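Local coordinates for RNA-dependent RNA Polymerase (Bombyx mori cytoplasmic polyhedrosis virus, PDB 6TZ0), which synthesises viral RNA on an RNA template, transcribing the double-stranded genome conservatively into plus strands and making complementary minus strands during replication, at the interface of chains A and B. Sequence-based numbering; all coordinates share one arbitrary frame. Chains: chain A, RNA-dependent RNA Polymerase; chain B, Viral structural protein 4.

Two patches about 32 Å apart, measured between the centres of their C-alpha atoms, show how one polymerase surface can be read by a partner with different chemistry at each point. They share no residue, yet strand 504-507 of chain B joins B:Arg500 of contact 1 to B:Arg508 of contact 2 in sequence. On the polymerase, both draw in part on the catalytic region, through strand 628-631 in contact 1 and strand 585-591 in contact 2. Contact 1 relies on arginines over aromatic rings, whereas contact 2 clasps a histidine. Such separated footholds could limit rocking of the two proteins, which were observed together in situ.

Contact 1: the interface of chains A and B. Residues chain A 94, 353-354, 358, 630-633; chain B 469, 496, 500.
B:Arg500 and B:Arg469 of viral structural protein 4 meet A:Phe94 and A:Phe358 of the reovirus-family RNA-dependent RNA polymerase in a pair of cation-pi contacts. B:Arg500 lays NH1 over the centre of the A:Phe94 ring, 3.8 Å from the centroid, with the ring and guanidinium planes 42° apart. B:Arg469 comes tip to tip with A:Phe358; its guanidinium runs nearly parallel to the ring, the planes 13° apart, but overhangs the CE2 rim, with NH2 foremost, 3.7 Å from the A:Phe358 centroid. The NH2 of B:Arg500 reaches the CD1-CE1 rim of that ring from outside, slightly toward the B:Arg469 side, 3.6 Å from A:Phe358 CE1; the two arginines flank different parts of the rim.

Charge adds a looser term. A:Asp354, on helix 349-356, points OD1 at the guanidinium edge of B:Arg469, in its plane, making a long salt bridge of 3.8 Å to NH2. The same OD1 is 4.3 Å from B:Arg500 NH2, and the carboxylate may help balance both positive groups.

Van der Waals contact completes the seat of B:Arg500, which buries 164 Å². Its chain, bent at chi3 (65°), curls from CB to NH1 round A:Lys631 O, NH1 being 3.5 Å away without a hydrogen bond. A:Val630 CG1 abuts the guanidinium edge in plane, 3.7 Å from NH1. B:Arg500 CB rests on the A:Asn632 backbone; that side chain turns away to accept a bent hydrogen bond from A:Ala633 N, above the carbonyl plane.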
loop_
_atom_site.group_PDB
_atom_site.type_symbol
_atom_site.label_atom_id
_atom_site.label_comp_id
_atom_site.label_asym_id
_atom_site.label_seq_id
_atom_site.Cartn_x
_atom_site.Cartn_y
_atom_site.Cartn_z
ATOM N N PHE A 94 6.577 12.406 -24.131
ATOM C CA PHE A 94 6.737 11.133 -23.445
ATOM C C PHE A 94 7.305 10.163 -24.479
ATOM O O PHE A 94 7.456 10.510 -25.651
ATOM C CB PHE A 94 5.397 10.675 -22.839
ATOM C CG PHE A 94 5.506 9.509 -21.903
ATOM C CD1 PHE A 94 6.102 9.657 -20.665
ATOM C CD2 PHE A 94 5.006 8.269 -22.259
ATOM C CE1 PHE A 94 6.210 8.588 -19.804
ATOM C CE2 PHE A 94 5.114 7.195 -21.404
ATOM C CZ PHE A 94 5.715 7.358 -20.174
ATOM N N LEU A 353 5.846 2.636 -16.726
ATOM C CA LEU A 353 4.654 3.333 -16.264
ATOM C C LEU A 353 3.452 3.034 -17.147
ATOM O O LEU A 353 2.320 2.970 -16.660
ATOM C CB LEU A 353 4.952 4.829 -16.209
ATOM C CG LEU A 353 4.008 5.862 -15.613
ATOM C CD1 LEU A 353 4.850 6.904 -14.931
ATOM C CD2 LEU A 353 3.200 6.517 -16.709
ATOM N N ASP A 354 3.675 2.827 -18.441
ATOM C CA ASP A 354 2.564 2.582 -19.350
ATOM C C ASP A 354 2.045 1.154 -19.232
ATOM O O ASP A 354 0.974 0.843 -19.757
ATOM C CB ASP A 354 3.009 2.877 -20.782
ATOM C CG ASP A 354 1.855 3.177 -21.714
ATOM O OD1 ASP A 354 0.703 3.240 -21.255
ATOM O OD2 ASP A 354 2.105 3.353 -22.923
ATOM N N PHE A 358 -1.338 2.269 -16.442
ATOM C CA PHE A 358 -2.196 2.864 -17.463
ATOM C C PHE A 358 -3.523 2.111 -17.512
ATOM O O PHE A 358 -3.523 0.878 -17.552
ATOM C CB PHE A 358 -1.523 2.820 -18.832
ATOM C CG PHE A 358 -2.165 3.715 -19.860
ATOM C CD1 PHE A 358 -1.807 5.048 -19.951
ATOM C CD2 PHE A 358 -3.150 3.239 -20.701
ATOM C CE1 PHE A 358 -2.395 5.876 -20.886
ATOM C CE2 PHE A 358 -3.753 4.068 -21.621
ATOM C CZ PHE A 358 -3.369 5.384 -21.718
ATOM N N VAL A 630 4.815 14.171 -15.658
ATOM C CA VAL A 630 4.066 13.218 -16.465
ATOM C C VAL A 630 2.820 12.815 -15.693
ATOM O O VAL A 630 2.911 12.393 -14.535
ATOM C CB VAL A 630 4.920 11.983 -16.807
ATOM C CG1 VAL A 630 4.122 10.983 -17.625
ATOM C CG2 VAL A 630 6.177 12.395 -17.535
ATOM N N LYS A 631 1.664 12.935 -16.330
ATOM C CA LYS A 631 0.396 12.567 -15.726
ATOM C C LYS A 631 -0.130 11.295 -16.376
ATOM O O LYS A 631 0.356 10.872 -17.422
ATOM C CB LYS A 631 -0.607 13.714 -15.857
ATOM C CG LYS A 631 -0.157 14.936 -15.083
ATOM C CD LYS A 631 -1.066 16.112 -15.278
ATOM C CE LYS A 631 -0.907 16.726 -16.651
ATOM N NZ LYS A 631 0.426 17.359 -16.817
ATOM N N ASN A 632 -1.095 10.665 -15.725
ATOM C CA ASN A 632 -1.672 9.422 -16.207
ATOM C C ASN A 632 -3.083 9.676 -16.729
ATOM O O ASN A 632 -3.705 10.686 -16.417
ATOM C CB ASN A 632 -1.693 8.392 -15.075
ATOM C CG ASN A 632 -1.952 6.988 -15.559
ATOM O OD1 ASN A 632 -2.075 6.743 -16.752
ATOM N ND2 ASN A 632 -2.075 6.061 -14.627
ATOM N N ALA A 633 -3.583 8.751 -17.541
ATOM C CA ALA A 633 -5.005 8.763 -17.836
ATOM C C ALA A 633 -5.790 8.274 -16.621
ATOM O O ALA A 633 -5.246 7.657 -15.704
ATOM C CB ALA A 633 -5.317 7.906 -19.058
ATOM N N ARG B 469 -8.236 5.717 -28.678
ATOM C CA ARG B 469 -7.072 5.983 -27.842
ATOM C C ARG B 469 -5.892 6.453 -28.684
ATOM O O ARG B 469 -5.232 7.444 -28.345
ATOM C CB ARG B 469 -6.751 4.720 -27.038
ATOM C CG ARG B 469 -5.637 4.794 -26.004
ATOM C CD ARG B 469 -4.407 4.139 -26.550
ATOM N NE ARG B 469 -3.270 4.090 -25.638
ATOM C CZ ARG B 469 -2.984 3.062 -24.848
ATOM N NH1 ARG B 469 -3.756 1.989 -24.850
ATOM N NH2 ARG B 469 -1.912 3.100 -24.068
ATOM N N ALA B 496 -10.133 6.294 -19.951
ATOM C CA ALA B 496 -9.002 5.474 -20.353
ATOM C C ALA B 496 -8.541 5.768 -21.772
ATOM O O ALA B 496 -7.570 5.162 -22.232
ATOM C CB ALA B 496 -9.367 3.994 -20.229
ATOM N N ARG B 500 -3.845 12.041 -21.471
ATOM C CA ARG B 500 -3.532 11.970 -20.052
ATOM C C ARG B 500 -3.651 13.331 -19.375
ATOM O O ARG B 500 -2.925 14.275 -19.696
ATOM C CB ARG B 500 -2.146 11.352 -19.884
ATOM C CG ARG B 500 -1.081 11.899 -20.805
ATOM C CD ARG B 500 0.196 11.134 -20.624
ATOM N NE ARG B 500 0.072 9.745 -21.038
ATOM C CZ ARG B 500 0.949 8.803 -20.722
ATOM N NH1 ARG B 500 1.996 9.102 -19.972
ATOM N NH2 ARG B 500 0.776 7.562 -21.142
#

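Contact 2: the interface of chains A and B. Residues chain A 378, 590; chain B 301-303, 508, 546.
A:His378 and B:Arg508 are brought together by two torsions. In the histidine, CG stands anti to the carbonyl carbon (chi1 -62°), which projects the imidazole toward viral structural protein 4; in the arginine, a bend at chi2 (-69°) swings the guanidinium back to the base of that ring. NH1 of B:Arg508 then lies to one side of the imidazole plane, 3.4 Å from A:His378 CB and nearly as close to CG, with the two flat groups inclined by 43°.

This loop-borne polymerase histidine is held as a plug in a pocket built from several chain B loops; within this patch no hydrogen bond crosses, so the fit appears to rest on shape. B:Ile303 supports the outer end of the ring from the arginine's side, CG2 lying 3.8 Å from A:His378 NE2 and CG1 near CD2. At the ring edge, in plane, sit two oxygens: the backbone O of B:Asp301, 3.5 Å from NE2, and the phenol OH of B:Tyr546, 3.9 Å from ND1. Both are too distant to count as bonds, though they give the nitrogens polar surroundings.

A:Phe590, near the end of strand 585-591, lies roughly parallel to the imidazole on the side opposite B:Ile303, with its CE2 4.0 Å from A:His378 NE2. The outer rim of its ring lies over the B:Asp301-B:Ala302 peptide, CE1 being 3.4 Å from B:Ala302 N, while the methyl CB of B:Ala302 rests 3.6 Å from A:Phe590 CD1.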
loop_
_atom_site.group_PDB
_atom_site.type_symbol
_atom_site.label_atom_id
_atom_site.label_comp_id
_atom_site.label_asym_id
_atom_site.label_seq_id
_atom_site.Cartn_x
_atom_site.Cartn_y
_atom_site.Cartn_z
ATOM N N HIS A 378 -26.782 17.882 -7.592
ATOM C CA HIS A 378 -27.174 16.691 -8.350
ATOM C C HIS A 378 -26.198 15.534 -8.165
ATOM O O HIS A 378 -26.073 14.669 -9.026
ATOM C CB HIS A 378 -27.394 16.999 -9.829
ATOM C CG HIS A 378 -28.496 17.979 -10.071
ATOM N ND1 HIS A 378 -28.276 19.334 -10.160
ATOM C CD2 HIS A 378 -29.830 17.805 -10.210
ATOM C CE1 HIS A 378 -29.424 19.952 -10.365
ATOM N NE2 HIS A 378 -30.383 19.046 -10.397
ATOM N N PHE A 590 -32.855 16.173 -3.431
ATOM C CA PHE A 590 -33.750 15.817 -4.522
ATOM C C PHE A 590 -34.088 14.336 -4.474
ATOM O O PHE A 590 -33.316 13.520 -3.968
ATOM C CB PHE A 590 -33.153 16.138 -5.890
ATOM C CG PHE A 590 -33.041 17.596 -6.173
ATOM C CD1 PHE A 590 -34.175 18.363 -6.347
ATOM C CD2 PHE A 590 -31.807 18.195 -6.322
ATOM C CE1 PHE A 590 -34.084 19.702 -6.620
ATOM C CE2 PHE A 590 -31.707 19.536 -6.607
ATOM C CZ PHE A 590 -32.846 20.292 -6.748
ATOM N N ASP B 301 -34.215 23.315 -9.853
ATOM C CA ASP B 301 -35.218 22.265 -9.784
ATOM C C ASP B 301 -34.587 20.907 -10.044
ATOM O O ASP B 301 -33.429 20.797 -10.450
ATOM C CB ASP B 301 -36.339 22.518 -10.789
ATOM C CG ASP B 301 -37.200 23.692 -10.411
ATOM O OD1 ASP B 301 -37.316 23.987 -9.205
ATOM O OD2 ASP B 301 -37.768 24.318 -11.322
ATOM N N ALA B 302 -35.377 19.865 -9.812
ATOM C CA ALA B 302 -34.916 18.511 -10.058
ATOM C C ALA B 302 -34.850 18.235 -11.552
ATOM O O ALA B 302 -35.554 18.848 -12.352
ATOM C CB ALA B 302 -35.838 17.497 -9.389
ATOM N N ILE B 303 -33.991 17.296 -11.927
ATOM C CA ILE B 303 -33.913 16.873 -13.319
ATOM C C ILE B 303 -34.853 15.688 -13.514
ATOM O O ILE B 303 -34.888 14.773 -12.679
ATOM C CB ILE B 303 -32.461 16.571 -13.734
ATOM C CG1 ILE B 303 -31.792 15.594 -12.774
ATOM C CG2 ILE B 303 -31.649 17.840 -13.781
ATOM C CD1 ILE B 303 -30.442 15.121 -13.244
ATOM N N ARG B 508 -22.831 21.020 -16.204
ATOM C CA ARG B 508 -24.282 21.110 -16.224
ATOM C C ARG B 508 -24.678 22.502 -16.684
ATOM O O ARG B 508 -24.018 23.483 -16.339
ATOM C CB ARG B 508 -24.894 20.846 -14.849
ATOM C CG ARG B 508 -24.603 19.499 -14.243
ATOM C CD ARG B 508 -25.281 18.367 -14.970
ATOM N NE ARG B 508 -25.026 17.093 -14.307
ATOM C CZ ARG B 508 -25.853 16.524 -13.443
ATOM N NH1 ARG B 508 -27.007 17.101 -13.166
ATOM N NH2 ARG B 508 -25.539 15.370 -12.877
ATOM N N TYR B 546 -20.516 24.434 -13.120
ATOM C CA TYR B 546 -21.402 25.256 -13.928
ATOM C C TYR B 546 -20.592 26.241 -14.763
ATOM O O TYR B 546 -19.416 26.473 -14.478
ATOM C CB TYR B 546 -22.389 25.993 -13.025
ATOM C CG TYR B 546 -23.396 25.084 -12.377
ATOM C CD1 TYR B 546 -24.392 24.483 -13.128
ATOM C CD2 TYR B 546 -23.388 24.874 -11.012
ATOM C CE1 TYR B 546 -25.316 23.659 -12.544
ATOM C CE2 TYR B 546 -24.318 24.059 -10.419
ATOM C CZ TYR B 546 -25.281 23.455 -11.187
ATOM O OH TYR B 546 -26.212 22.638 -10.598
#